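Pab-dependent poly(a)-specific ribonuclease subunit PAN2 (Neurospora crassa, PDB 4CZW) shortens the poly(A) tails of messenger RNA as the catalytic exonuclease subunit of the Pan2-Pan3 deadenylation complex, its pseudo-protease domain acting as a scaffold. Local coordinates at residues A[61-66]-A[389-394]; A[348-353]-A[396-401]; A[444-449]-A[475-480]. One frame throughout, in Å; residues are numbered along the deposited sequence.

Contact 1: A[61-66]-A[389-394]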
ATOM      1  N   PRO A  61       1.138   3.475  12.263  1.00 40.32           N
ATOM      2  CA  PRO A  61       0.476   2.339  12.921  1.00 35.66           C
ATOM      3  C   PRO A  61      -1.049   2.356  12.829  1.00 44.75           C
ATOM      4  O   PRO A  61      -1.654   1.316  12.568  1.00 49.05           O
ATOM      5  CB  PRO A  61       0.925   2.480  14.376  1.00 36.39           C
ATOM      6  CG  PRO A  61       2.271   3.099  14.275  1.00 39.84           C
ATOM      7  CD  PRO A  61       2.195   4.052  13.112  1.00 43.25           C
ATOM      8  N   LEU A  62      -1.656   3.521  13.033  1.00 47.67           N
ATOM      9  CA  LEU A  62      -3.108   3.639  12.977  1.00 39.38           C
ATOM     10  C   LEU A  62      -3.637   3.447  11.560  1.00 47.01           C
ATOM     11  O   LEU A  62      -4.737   2.933  11.367  1.00 45.74           O
ATOM     12  CB  LEU A  62      -3.556   4.993  13.523  1.00 45.79           C
ATOM     13  CG  LEU A  62      -3.413   5.173  15.034  1.00 52.93           C
ATOM     14  CD1 LEU A  62      -3.864   6.560  15.454  1.00 51.15           C
ATOM     15  CD2 LEU A  62      -4.201   4.101  15.771  1.00 44.30           C
ATOM     16  N   LEU A  63      -2.851   3.861  10.572  1.00 42.17           N
ATOM     17  CA  LEU A  63      -3.247   3.717   9.176  1.00 44.06           C
ATOM     18  C   LEU A  63      -3.064   2.286   8.682  1.00 45.42           C
ATOM     19  O   LEU A  63      -3.911   1.762   7.958  1.00 45.26           O
ATOM     20  CB  LEU A  63      -2.458   4.680   8.286  1.00 44.03           C
ATOM     21  CG  LEU A  63      -2.799   6.166   8.416  1.00 48.51           C
ATOM     22  CD1 LEU A  63      -1.997   6.988   7.421  1.00 44.54           C
ATOM     23  CD2 LEU A  63      -4.289   6.384   8.219  1.00 44.30           C
ATOM     24  N   ARG A  64      -1.959   1.656   9.074  1.00 48.72           N
ATOM     25  CA  ARG A  64      -1.668   0.292   8.644  1.00 50.88           C
ATOM     26  C   ARG A  64      -2.681  -0.692   9.222  1.00 46.97           C
ATOM     27  O   ARG A  64      -3.180  -1.567   8.517  1.00 42.83           O
ATOM     28  CB  ARG A  64      -0.249  -0.123   9.048  1.00 41.44           C
ATOM     29  CG  ARG A  64       0.193  -1.443   8.426  1.00 50.27           C
ATOM     30  CD  ARG A  64       1.319  -2.110   9.208  1.00 45.63           C
ATOM     31  NE  ARG A  64       2.600  -1.423   9.072  1.00 45.53           N
ATOM     32  CZ  ARG A  64       3.734  -1.848   9.621  1.00 51.33           C
ATOM     33  NH1 ARG A  64       3.747  -2.962  10.343  1.00 62.99           N
ATOM     34  NH2 ARG A  64       4.857  -1.164   9.450  1.00 48.42           N
ATOM     35  N   ASN A  65      -2.981  -0.540  10.509  1.00 45.75           N
ATOM     36  CA  ASN A  65      -3.974  -1.380  11.165  1.00 43.68           C
ATOM     37  C   ASN A  65      -5.351  -1.203  10.537  1.00 53.30           C
ATOM     38  O   ASN A  65      -6.041  -2.178  10.245  1.00 52.12           O
ATOM     39  CB  ASN A  65      -4.031  -1.068  12.662  1.00 41.21           C
ATOM     40  CG  ASN A  65      -5.066  -1.902  13.392  1.00 50.13           C
ATOM     41  OD1 ASN A  65      -4.817  -3.054  13.745  1.00 51.01           O
ATOM     42  ND2 ASN A  65      -6.237  -1.318  13.623  1.00 48.30           N
HETATM   43  N   MSE A  66      -5.730   0.054  10.325  1.00 46.56           N
HETATM   44  CA  MSE A  66      -7.013   0.406   9.727  1.00 45.14           C
HETATM   45  C   MSE A  66      -7.264  -0.335   8.416  1.00 47.09           C
HETATM   46  O   MSE A  66      -8.346  -0.880   8.197  1.00 48.11           O
HETATM   47  CB  MSE A  66      -7.075   1.915   9.490  1.00 50.52           C
HETATM   48  CG  MSE A  66      -8.397   2.427   8.954  1.00 62.25           C
HETATM   49 SE   MSE A  66      -8.302   4.331   8.543  1.00 70.08          SE
HETATM   50  CE  MSE A  66      -7.484   4.950  10.197  1.00 48.62           C
ATOM     51  N   VAL A 389       4.102  16.668   2.066  1.00 38.64           N
ATOM     52  CA  VAL A 389       3.129  16.141   3.015  1.00 35.33           C
ATOM     53  C   VAL A 389       3.819  15.729   4.311  1.00 39.40           C
ATOM     54  O   VAL A 389       4.820  15.012   4.291  1.00 44.51           O
ATOM     55  CB  VAL A 389       2.365  14.933   2.436  1.00 31.07           C
ATOM     56  CG1 VAL A 389       1.296  14.463   3.413  1.00 26.45           C
ATOM     57  CG2 VAL A 389       1.745  15.286   1.094  1.00 34.29           C
ATOM     58  N   VAL A 390       3.284  16.193   5.436  1.00 39.74           N
ATOM     59  CA  VAL A 390       3.838  15.866   6.745  1.00 37.28           C
ATOM     60  C   VAL A 390       2.833  15.046   7.550  1.00 38.02           C
ATOM     61  O   VAL A 390       1.665  15.418   7.656  1.00 44.19           O
ATOM     62  CB  VAL A 390       4.220  17.136   7.526  1.00 37.72           C
ATOM     63  CG1 VAL A 390       4.756  16.776   8.899  1.00 37.92           C
ATOM     64  CG2 VAL A 390       5.247  17.942   6.748  1.00 37.78           C
HETATM   65  N   MSE A 391       3.290  13.932   8.116  1.00 38.92           N
HETATM   66  CA  MSE A 391       2.392  13.004   8.796  1.00 43.65           C
HETATM   67  C   MSE A 391       2.658  12.901  10.295  1.00 44.17           C
HETATM   68  O   MSE A 391       3.741  12.501  10.721  1.00 44.62           O
HETATM   69  CB  MSE A 391       2.501  11.615   8.166  1.00 37.81           C
HETATM   70  CG  MSE A 391       1.466  10.619   8.662  1.00 45.09           C
HETATM   71 SE   MSE A 391      -0.308  10.943   7.918  1.00 55.37          SE
HETATM   72  CE  MSE A 391       0.073  10.575   6.040  1.00 44.92           C
ATOM     73  N   PHE A 392       1.653  13.260  11.088  1.00 46.20           N
ATOM     74  CA  PHE A 392       1.706  13.082  12.533  1.00 42.29           C
ATOM     75  C   PHE A 392       0.657  12.072  12.984  1.00 42.76           C
ATOM     76  O   PHE A 392      -0.393  11.934  12.357  1.00 48.00           O
ATOM     77  CB  PHE A 392       1.480  14.410  13.262  1.00 41.96           C
ATOM     78  CG  PHE A 392       2.667  15.329  13.247  1.00 33.58           C
ATOM     79  CD1 PHE A 392       3.650  15.229  14.219  1.00 44.29           C
ATOM     80  CD2 PHE A 392       2.790  16.306  12.275  1.00 34.81           C
ATOM     81  CE1 PHE A 392       4.740  16.079  14.212  1.00 43.12           C
ATOM     82  CE2 PHE A 392       3.877  17.160  12.265  1.00 33.16           C
ATOM     83  CZ  PHE A 392       4.853  17.045  13.233  1.00 33.63           C
ATOM     84  N   GLN A 393       0.950  11.364  14.069  1.00 38.68           N
ATOM     85  CA  GLN A 393      -0.053  10.537  14.726  1.00 39.64           C
ATOM     86  C   GLN A 393       0.115  10.677  16.232  1.00 43.03           C
ATOM     87  O   GLN A 393       1.180  11.072  16.707  1.00 44.76           O
ATOM     88  CB  GLN A 393       0.060   9.070  14.302  1.00 39.07           C
ATOM     89  CG  GLN A 393       1.074   8.258  15.092  1.00 42.51           C
ATOM     90  CD  GLN A 393       0.794   6.768  15.035  1.00 46.49           C
ATOM     91  OE1 GLN A 393      -0.058   6.314  14.271  1.00 50.64           O
ATOM     92  NE2 GLN A 393       1.507   6.000  15.850  1.00 47.89           N
ATOM     93  N   VAL A 394      -0.939  10.364  16.979  1.00 46.47           N
ATOM     94  CA  VAL A 394      -0.893  10.468  18.433  1.00 46.46           C
ATOM     95  C   VAL A 394       0.180   9.539  18.998  1.00 49.04           C
ATOM     96  O   VAL A 394       0.288   8.379  18.598  1.00 52.97           O
ATOM     97  CB  VAL A 394      -2.264  10.151  19.067  1.00 49.26           C
ATOM     98  CG1 VAL A 394      -3.245  11.276  18.781  1.00 47.36           C
ATOM     99  CG2 VAL A 394      -2.811   8.831  18.551  1.00 46.71           C
TER
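The carboxamide of Gln393 lies across the pyrrolidine ring of Pro61, the two side chains crossing at about a right angle. The amide rests on the CG-CD edge of the ring, OE1 of Gln393 3.4 Å from Pro61 CD and NE2 of Gln393 3.4 Å from Pro61 CG. The same OE1 accepts a weak hydrogen bond from the backbone N of Leu62 at 3.4 Å, fairly straight at 165°, so a strand side chain meets a main-chain N-H in the first turn of helix 61-71. Leu62 also touches the strand through a branch, its CD1 lying 4.0 Å from CG2 of Val394. One residue on, CD1 of Leu63 approaches SE of Met391, a selenomethionine, at 4.3 Å. Segment 61-66 of a USP-like-domain helix runs nearly perpendicular (84°) to segment 389-394 of the large mixed sheet, with buried side chains between them. Gln393 reaches the helix start with CG in the crowded position between backbone N and carbonyl carbon (chi1 85°) and the chain extended beyond it. In the next shell, NE2 of Gln393 hydrogen-bonds to OD1 of Asn398, which fixes the turn of the amide, while Leu159 and Leu163 of helix 158-163 pack on Leu62.

Contact 2: A[348-353]-A[396-401]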
ATOM      1  N   VAL A 348      10.914   4.665  11.020  1.00 48.84           N
ATOM      2  CA  VAL A 348      10.287   3.346  11.054  1.00 46.83           C
ATOM      3  C   VAL A 348      10.154   2.794  12.471  1.00 44.92           C
ATOM      4  O   VAL A 348       9.643   1.691  12.667  1.00 51.88           O
ATOM      5  CB  VAL A 348      11.076   2.330  10.204  1.00 50.00           C
ATOM      6  CG1 VAL A 348      11.161   2.801   8.761  1.00 47.74           C
ATOM      7  CG2 VAL A 348      12.464   2.113  10.785  1.00 42.26           C
ATOM      8  N   GLY A 349      10.612   3.561  13.454  1.00 48.03           N
ATOM      9  CA  GLY A 349      10.555   3.136  14.840  1.00 47.24           C
ATOM     10  C   GLY A 349       9.168   3.242  15.444  1.00 49.99           C
ATOM     11  O   GLY A 349       8.870   2.587  16.443  1.00 58.85           O
ATOM     12  N   ARG A 350       8.319   4.067  14.838  1.00 49.93           N
ATOM     13  CA  ARG A 350       6.965   4.278  15.339  1.00 48.74           C
ATOM     14  C   ARG A 350       6.131   3.003  15.244  1.00 53.90           C
ATOM     15  O   ARG A 350       5.308   2.722  16.117  1.00 54.54           O
ATOM     16  CB  ARG A 350       6.272   5.405  14.568  1.00 51.46           C
ATOM     17  CG  ARG A 350       7.148   6.614  14.276  1.00 47.33           C
ATOM     18  CD  ARG A 350       7.623   7.305  15.542  1.00 46.48           C
ATOM     19  NE  ARG A 350       8.345   8.537  15.236  1.00 45.20           N
ATOM     20  CZ  ARG A 350       8.974   9.282  16.138  1.00 52.41           C
ATOM     21  NH1 ARG A 350       8.980   8.921  17.413  1.00 69.30           N
ATOM     22  NH2 ARG A 350       9.603  10.389  15.764  1.00 51.00           N
ATOM     23  N   ALA A 351       6.350   2.236  14.180  1.00 56.60           N
ATOM     24  CA  ALA A 351       5.583   1.018  13.937  1.00 54.52           C
ATOM     25  C   ALA A 351       6.328  -0.226  14.414  1.00 63.87           C
ATOM     26  O   ALA A 351       6.054  -1.337  13.963  1.00 62.30           O
ATOM     27  CB  ALA A 351       5.245   0.896  12.458  1.00 51.72           C
ATOM     28  N   GLU A 352       7.270  -0.029  15.330  1.00 61.17           N
ATOM     29  CA  GLU A 352       8.054  -1.128  15.882  1.00 55.13           C
ATOM     30  C   GLU A 352       7.999  -1.111  17.405  1.00 61.07           C
ATOM     31  O   GLU A 352       7.717  -0.071  18.000  1.00 59.71           O
ATOM     32  CB  GLU A 352       9.505  -1.043  15.401  1.00 57.77           C
ATOM     33  CG  GLU A 352       9.690  -1.322  13.922  1.00 57.76           C
ATOM     34  CD  GLU A 352      11.138  -1.212  13.489  1.00 56.42           C
ATOM     35  OE1 GLU A 352      11.970  -0.753  14.300  1.00 53.58           O
ATOM     36  OE2 GLU A 352      11.446  -1.589  12.340  1.00 58.05           O
ATOM     37  N   PRO A 353       8.252  -2.269  18.041  1.00 75.41           N
ATOM     38  CA  PRO A 353       8.359  -2.336  19.504  1.00 68.18           C
ATOM     39  C   PRO A 353       9.333  -1.300  20.057  1.00 63.29           C
ATOM     40  O   PRO A 353      10.407  -1.102  19.487  1.00 68.54           O
ATOM     41  CB  PRO A 353       8.869  -3.755  19.748  1.00 63.04           C
ATOM     42  CG  PRO A 353       8.313  -4.537  18.613  1.00 64.02           C
ATOM     43  CD  PRO A 353       8.326  -3.608  17.426  1.00 68.19           C
ATOM     44  N   ALA A 396       0.464   8.105  21.736  1.00 51.35           N
ATOM     45  CA  ALA A 396      -0.078   6.962  22.461  1.00 54.00           C
ATOM     46  C   ALA A 396      -0.293   5.767  21.536  1.00 56.86           C
ATOM     47  O   ALA A 396      -0.407   4.630  21.993  1.00 63.22           O
ATOM     48  CB  ALA A 396      -1.383   7.343  23.145  1.00 47.54           C
ATOM     49  N   ALA A 397      -0.344   6.030  20.234  1.00 54.00           N
ATOM     50  CA  ALA A 397      -0.572   4.980  19.247  1.00 55.60           C
ATOM     51  C   ALA A 397       0.735   4.382  18.736  1.00 52.86           C
ATOM     52  O   ALA A 397       0.725   3.428  17.958  1.00 51.90           O
ATOM     53  CB  ALA A 397      -1.391   5.519  18.087  1.00 56.37           C
ATOM     54  N   ASN A 398       1.859   4.944  19.170  1.00 48.35           N
ATOM     55  CA  ASN A 398       3.165   4.425  18.777  1.00 50.16           C
ATOM     56  C   ASN A 398       3.397   3.019  19.318  1.00 57.44           C
ATOM     57  O   ASN A 398       2.940   2.684  20.412  1.00 58.21           O
ATOM     58  CB  ASN A 398       4.282   5.356  19.251  1.00 52.69           C
ATOM     59  CG  ASN A 398       4.303   6.672  18.502  1.00 57.21           C
ATOM     60  OD1 ASN A 398       3.731   6.793  17.419  1.00 50.63           O
ATOM     61  ND2 ASN A 398       4.976   7.666  19.071  1.00 54.94           N
ATOM     62  N   HIS A 399       4.101   2.204  18.535  1.00 56.91           N
ATOM     63  CA  HIS A 399       4.462   0.838  18.915  1.00 54.97           C
ATOM     64  C   HIS A 399       3.238  -0.028  19.210  1.00 54.00           C
ATOM     65  O   HIS A 399       3.328  -1.014  19.943  1.00 54.00           O
ATOM     66  CB  HIS A 399       5.397   0.853  20.129  1.00 53.15           C
ATOM     67  CG  HIS A 399       6.380   1.982  20.118  1.00 57.56           C
ATOM     68  ND1 HIS A 399       7.453   2.028  19.255  1.00 64.19           N
ATOM     69  CD2 HIS A 399       6.450   3.110  20.864  1.00 56.53           C
ATOM     70  CE1 HIS A 399       8.141   3.135  19.470  1.00 62.18           C
ATOM     71  NE2 HIS A 399       7.553   3.809  20.442  1.00 57.26           N
ATOM     72  N   ARG A 400       2.099   0.341  18.633  1.00 55.01           N
ATOM     73  CA  ARG A 400       0.859  -0.402  18.831  1.00 57.38           C
ATOM     74  C   ARG A 400       0.465  -1.169  17.573  1.00 57.83           C
ATOM     75  O   ARG A 400       0.685  -0.700  16.455  1.00 52.86           O
ATOM     76  CB  ARG A 400      -0.271   0.544  19.242  1.00 59.58           C
ATOM     77  CG  ARG A 400      -0.103   1.166  20.619  1.00 64.35           C
ATOM     78  CD  ARG A 400      -0.283   0.133  21.718  1.00 74.99           C
ATOM     79  NE  ARG A 400      -1.552  -0.578  21.593  1.00 99.04           N
ATOM     80  CZ  ARG A 400      -2.710  -0.133  22.069  1.00 95.76           C
ATOM     81  NH1 ARG A 400      -2.766   1.030  22.704  1.00 83.41           N
ATOM     82  NH2 ARG A 400      -3.815  -0.850  21.908  1.00 77.50           N
ATOM     83  N   PHE A 401      -0.121  -2.347  17.762  1.00 58.92           N
ATOM     84  CA  PHE A 401      -0.583  -3.163  16.645  1.00 54.25           C
ATOM     85  C   PHE A 401      -1.643  -4.161  17.106  1.00 52.21           C
ATOM     86  O   PHE A 401      -1.785  -4.422  18.301  1.00 54.12           O
ATOM     87  CB  PHE A 401       0.588  -3.900  15.987  1.00 55.39           C
ATOM     88  CG  PHE A 401       1.221  -4.943  16.864  1.00 58.66           C
ATOM     89  CD1 PHE A 401       2.171  -4.592  17.808  1.00 58.75           C
ATOM     90  CD2 PHE A 401       0.872  -6.279  16.736  1.00 64.63           C
ATOM     91  CE1 PHE A 401       2.757  -5.551  18.614  1.00 61.64           C
ATOM     92  CE2 PHE A 401       1.454  -7.242  17.538  1.00 69.37           C
ATOM     93  CZ  PHE A 401       2.397  -6.877  18.477  1.00 64.54           C
TER
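His399 adopts a left-handed backbone conformation (phi 59°), and its CG lies anti to the carbonyl carbon, beside the backbone N (chi1 -37°), so that the main-chain N-H and the imidazole both face the 348-353 loop. Two beta turns of the pseudo-protease region meet here: a type I turn from Gly349 to Glu352, and a type II turn from Ala397 to Arg400 in which His399 is the third residue, where a positive phi is expected. The turns follow strands 339-347 and 385-394 and are joined mainly through backbone carbonyls. The N-H of His399 donates to Arg350 O at 2.8 Å (161°), arriving nearly along the C=O axis. ND1 of His399 acts as donor to Glu352 O at 2.5 Å; the acceptor lies close to the imidazole plane, so the bond is made at the ring edge and fixes the ring's rotation. Replacing His399 by an alanine would remove the imidazole and would probably loosen the loop around Glu352, leaving the main-chain bond to Arg350 O as the chief polar tie between the turns. The polar ends of two side chains of the first turn are held elsewhere: Arg350 by a salt bridge to Glu290, and Glu352 by a hydrogen bond to Tyr38 and a salt bridge to Arg360. Asn398, engaged with Gln393 and, through ND2, with Ser324, adds a looser contact, its OD1 standing 4.1 Å from CB of Arg350. Next to ND1 on the ring edge, CE1 of His399 lies 3.2 Å from Gly349 O, the carbonyl closing the type I turn.

Contact 3: A[444-449]-A[475-480]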
ATOM      1  N   ILE A 444       0.072 -24.022  -7.577  1.00 39.59           N
ATOM      2  CA  ILE A 444      -0.455 -22.849  -8.267  1.00 38.02           C
ATOM      3  C   ILE A 444       0.330 -22.503  -9.535  1.00 41.37           C
ATOM      4  O   ILE A 444       1.557 -22.612  -9.572  1.00 41.17           O
ATOM      5  CB  ILE A 444      -0.477 -21.621  -7.319  1.00 44.36           C
ATOM      6  CG1 ILE A 444      -1.070 -20.396  -8.020  1.00 35.22           C
ATOM      7  CG2 ILE A 444       0.918 -21.325  -6.778  1.00 34.16           C
ATOM      8  CD1 ILE A 444      -1.146 -19.166  -7.145  1.00 38.07           C
ATOM      9  N   ASP A 445      -0.395 -22.107 -10.577  1.00 42.66           N
ATOM     10  CA  ASP A 445       0.208 -21.611 -11.809  1.00 39.46           C
ATOM     11  C   ASP A 445      -0.729 -20.607 -12.476  1.00 41.87           C
ATOM     12  O   ASP A 445      -1.948 -20.697 -12.328  1.00 41.10           O
ATOM     13  CB  ASP A 445       0.526 -22.761 -12.766  1.00 36.69           C
ATOM     14  CG  ASP A 445       1.259 -22.297 -14.009  1.00 46.08           C
ATOM     15  OD1 ASP A 445       2.157 -21.438 -13.885  1.00 49.66           O
ATOM     16  OD2 ASP A 445       0.930 -22.782 -15.112  1.00 47.73           O
ATOM     17  N   THR A 446      -0.163 -19.648 -13.204  1.00 40.09           N
ATOM     18  CA  THR A 446      -0.964 -18.604 -13.836  1.00 44.68           C
ATOM     19  C   THR A 446      -0.656 -18.450 -15.324  1.00 47.05           C
ATOM     20  O   THR A 446       0.313 -19.013 -15.831  1.00 52.60           O
ATOM     21  CB  THR A 446      -0.749 -17.237 -13.149  1.00 43.10           C
ATOM     22  OG1 THR A 446       0.605 -16.810 -13.341  1.00 48.67           O
ATOM     23  CG2 THR A 446      -1.047 -17.327 -11.658  1.00 28.12           C
ATOM     24  N   GLU A 447      -1.496 -17.684 -16.015  1.00 51.21           N
ATOM     25  CA  GLU A 447      -1.285 -17.373 -17.426  1.00 55.09           C
ATOM     26  C   GLU A 447      -1.276 -15.861 -17.637  1.00 49.74           C
ATOM     27  O   GLU A 447      -2.039 -15.136 -16.999  1.00 50.96           O
ATOM     28  CB  GLU A 447      -2.364 -18.026 -18.293  1.00 50.28           C
ATOM     29  CG  GLU A 447      -2.475 -19.536 -18.130  1.00 59.93           C
ATOM     30  CD  GLU A 447      -1.245 -20.280 -18.625  1.00 70.32           C
ATOM     31  OE1 GLU A 447      -0.464 -19.700 -19.408  1.00 76.23           O
ATOM     32  OE2 GLU A 447      -1.064 -21.450 -18.229  1.00 77.27           O
ATOM     33  N   PHE A 448      -0.414 -15.390 -18.533  1.00 49.93           N
ATOM     34  CA  PHE A 448      -0.237 -13.954 -18.737  1.00 56.42           C
ATOM     35  C   PHE A 448      -0.835 -13.464 -20.052  1.00 57.39           C
ATOM     36  O   PHE A 448      -1.044 -14.241 -20.984  1.00 56.32           O
ATOM     37  CB  PHE A 448       1.250 -13.580 -18.704  1.00 48.04           C
ATOM     38  CG  PHE A 448       1.928 -13.850 -17.388  1.00 51.32           C
ATOM     39  CD1 PHE A 448       1.193 -14.100 -16.242  1.00 54.06           C
ATOM     40  CD2 PHE A 448       3.311 -13.841 -17.301  1.00 41.51           C
ATOM     41  CE1 PHE A 448       1.824 -14.347 -15.036  1.00 54.44           C
ATOM     42  CE2 PHE A 448       3.947 -14.083 -16.099  1.00 41.27           C
ATOM     43  CZ  PHE A 448       3.203 -14.338 -14.966  1.00 44.88           C
ATOM     44  N   ILE A 449      -1.105 -12.163 -20.112  1.00 58.81           N
ATOM     45  CA  ILE A 449      -1.435 -11.489 -21.363  1.00 55.99           C
ATOM     46  C   ILE A 449      -0.672 -10.170 -21.426  1.00 54.14           C
ATOM     47  O   ILE A 449      -0.137  -9.709 -20.418  1.00 57.53           O
ATOM     48  CB  ILE A 449      -2.952 -11.230 -21.510  1.00 60.94           C
ATOM     49  CG1 ILE A 449      -3.505 -10.509 -20.279  1.00 60.78           C
ATOM     50  CG2 ILE A 449      -3.700 -12.532 -21.755  1.00 57.95           C
ATOM     51  CD1 ILE A 449      -3.618  -9.006 -20.444  1.00 58.68           C
ATOM     52  N   ALA A 475      -4.322 -13.359 -16.435  1.00 47.33           N
ATOM     53  CA  ALA A 475      -5.535 -13.622 -17.199  1.00 46.39           C
ATOM     54  C   ALA A 475      -6.231 -14.871 -16.675  1.00 50.25           C
ATOM     55  O   ALA A 475      -7.431 -15.058 -16.872  1.00 46.92           O
ATOM     56  CB  ALA A 475      -5.215 -13.770 -18.675  1.00 46.93           C
ATOM     57  N   ARG A 476      -5.460 -15.721 -16.004  1.00 54.48           N
ATOM     58  CA  ARG A 476      -5.986 -16.953 -15.432  1.00 42.13           C
ATOM     59  C   ARG A 476      -5.134 -17.396 -14.248  1.00 45.96           C
ATOM     60  O   ARG A 476      -3.905 -17.369 -14.313  1.00 46.30           O
ATOM     61  CB  ARG A 476      -6.044 -18.059 -16.487  1.00 45.92           C
ATOM     62  CG  ARG A 476      -6.579 -19.384 -15.970  1.00 47.21           C
ATOM     63  CD  ARG A 476      -6.440 -20.482 -17.009  1.00 45.11           C
ATOM     64  NE  ARG A 476      -6.899 -21.772 -16.502  1.00 48.05           N
ATOM     65  CZ  ARG A 476      -6.794 -22.916 -17.169  1.00 45.91           C
ATOM     66  NH1 ARG A 476      -6.243 -22.936 -18.374  1.00 44.89           N
ATOM     67  NH2 ARG A 476      -7.239 -24.043 -16.630  1.00 45.65           N
ATOM     68  N   ALA A 477      -5.789 -17.801 -13.167  1.00 47.57           N
ATOM     69  CA  ALA A 477      -5.087 -18.268 -11.978  1.00 39.59           C
ATOM     70  C   ALA A 477      -5.642 -19.609 -11.514  1.00 45.53           C
ATOM     71  O   ALA A 477      -6.809 -19.711 -11.135  1.00 44.28           O
ATOM     72  CB  ALA A 477      -5.186 -17.237 -10.865  1.00 37.52           C
ATOM     73  N   SER A 478      -4.800 -20.637 -11.548  1.00 45.23           N
ATOM     74  CA  SER A 478      -5.218 -21.977 -11.155  1.00 38.04           C
ATOM     75  C   SER A 478      -4.512 -22.437  -9.886  1.00 43.21           C
ATOM     76  O   SER A 478      -3.285 -22.479  -9.830  1.00 51.42           O
ATOM     77  CB  SER A 478      -4.952 -22.973 -12.286  1.00 34.49           C
ATOM     78  OG  SER A 478      -5.618 -22.586 -13.475  1.00 40.96           O
ATOM     79  N   VAL A 479      -5.295 -22.778  -8.867  1.00 42.97           N
ATOM     80  CA  VAL A 479      -4.739 -23.324  -7.635  1.00 42.49           C
ATOM     81  C   VAL A 479      -5.276 -24.735  -7.412  1.00 48.56           C
ATOM     82  O   VAL A 479      -6.476 -24.981  -7.539  1.00 49.89           O
ATOM     83  CB  VAL A 479      -5.060 -22.443  -6.417  1.00 45.98           C
ATOM     84  CG1 VAL A 479      -4.174 -22.830  -5.247  1.00 38.70           C
ATOM     85  CG2 VAL A 479      -4.860 -20.977  -6.759  1.00 44.61           C
ATOM     86  N   VAL A 480      -4.377 -25.654  -7.075  1.00 47.11           N
ATOM     87  CA  VAL A 480      -4.694 -27.076  -7.044  1.00 36.53           C
ATOM     88  C   VAL A 480      -4.370 -27.712  -5.691  1.00 41.24           C
ATOM     89  O   VAL A 480      -3.348 -27.398  -5.078  1.00 51.08           O
ATOM     90  CB  VAL A 480      -3.931 -27.817  -8.173  1.00 48.19           C
ATOM     91  CG1 VAL A 480      -3.866 -29.311  -7.916  1.00 47.33           C
ATOM     92  CG2 VAL A 480      -4.568 -27.523  -9.524  1.00 45.27           C
TER
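Segment 444-449, which carries the first two acidic residues of the DEDD exonuclease motif, Asp445 and Glu447, pairs antiparallel with strand 476-480 in the RNase H-like sheet; both acids by similarity bind the catalytic divalent metals. Arg476 pairs with Glu447 at a hydrogen-bonded position and points to the same face of the sheet. Its CB touches CB of Glu447 at 4.1 Å and CG of Glu447 at 4.2 Å. From there the chain runs extended, CG anti to the backbone N (chi1 180°), along the face shared with Ser478 and packing on Ile605, to the guanidinium, where NE makes a salt bridge with Asp493 and NH1 another with Asp603; NH2 is also hydrogen-bonded outside the two segments. The guanidinium does not reach the carboxylate beside it, NH1 of Arg476 being 5.4 Å from OE2 of Glu447, and its charge is probably largely met by Asp493 and Asp603. Ser478, on this same face, hydrogen-bonds through OG to Ser604 and Asp493. On the other face Ile444 and Val479 lie side by side, and OG1 of Thr446 bonds to Asp554, another predicted metal ligand. The backbones are held by a reciprocal pair of bonds between Asp445 and Ser478, by Glu447 N to Arg476 O, and, where the second strand turns its corner, by Ala475 N to Glu447 O at 2.9 Å.

Contacts 1 and 2 are neighbours in the pseudo-protease part of the chain, their centres 10 Å apart and their segments alternating along the sequence. They share a polar joint, a probable hydrogen bond from Gln393 NE2 to Asn398 OD1 (2.8 Å), and an apolar one in which Leu62 CG lies 3.7 Å from Ala397 CB. Contact 1 stands off from the zinc site that includes His70, with about 11 Å between the side chains of Leu63 and that ligand. Contact 3 belongs to the exonuclease domain and its presumed metal site, with its centre about 36 Å from that of contact 1 and 38 Å from that of contact 2; neither touches it.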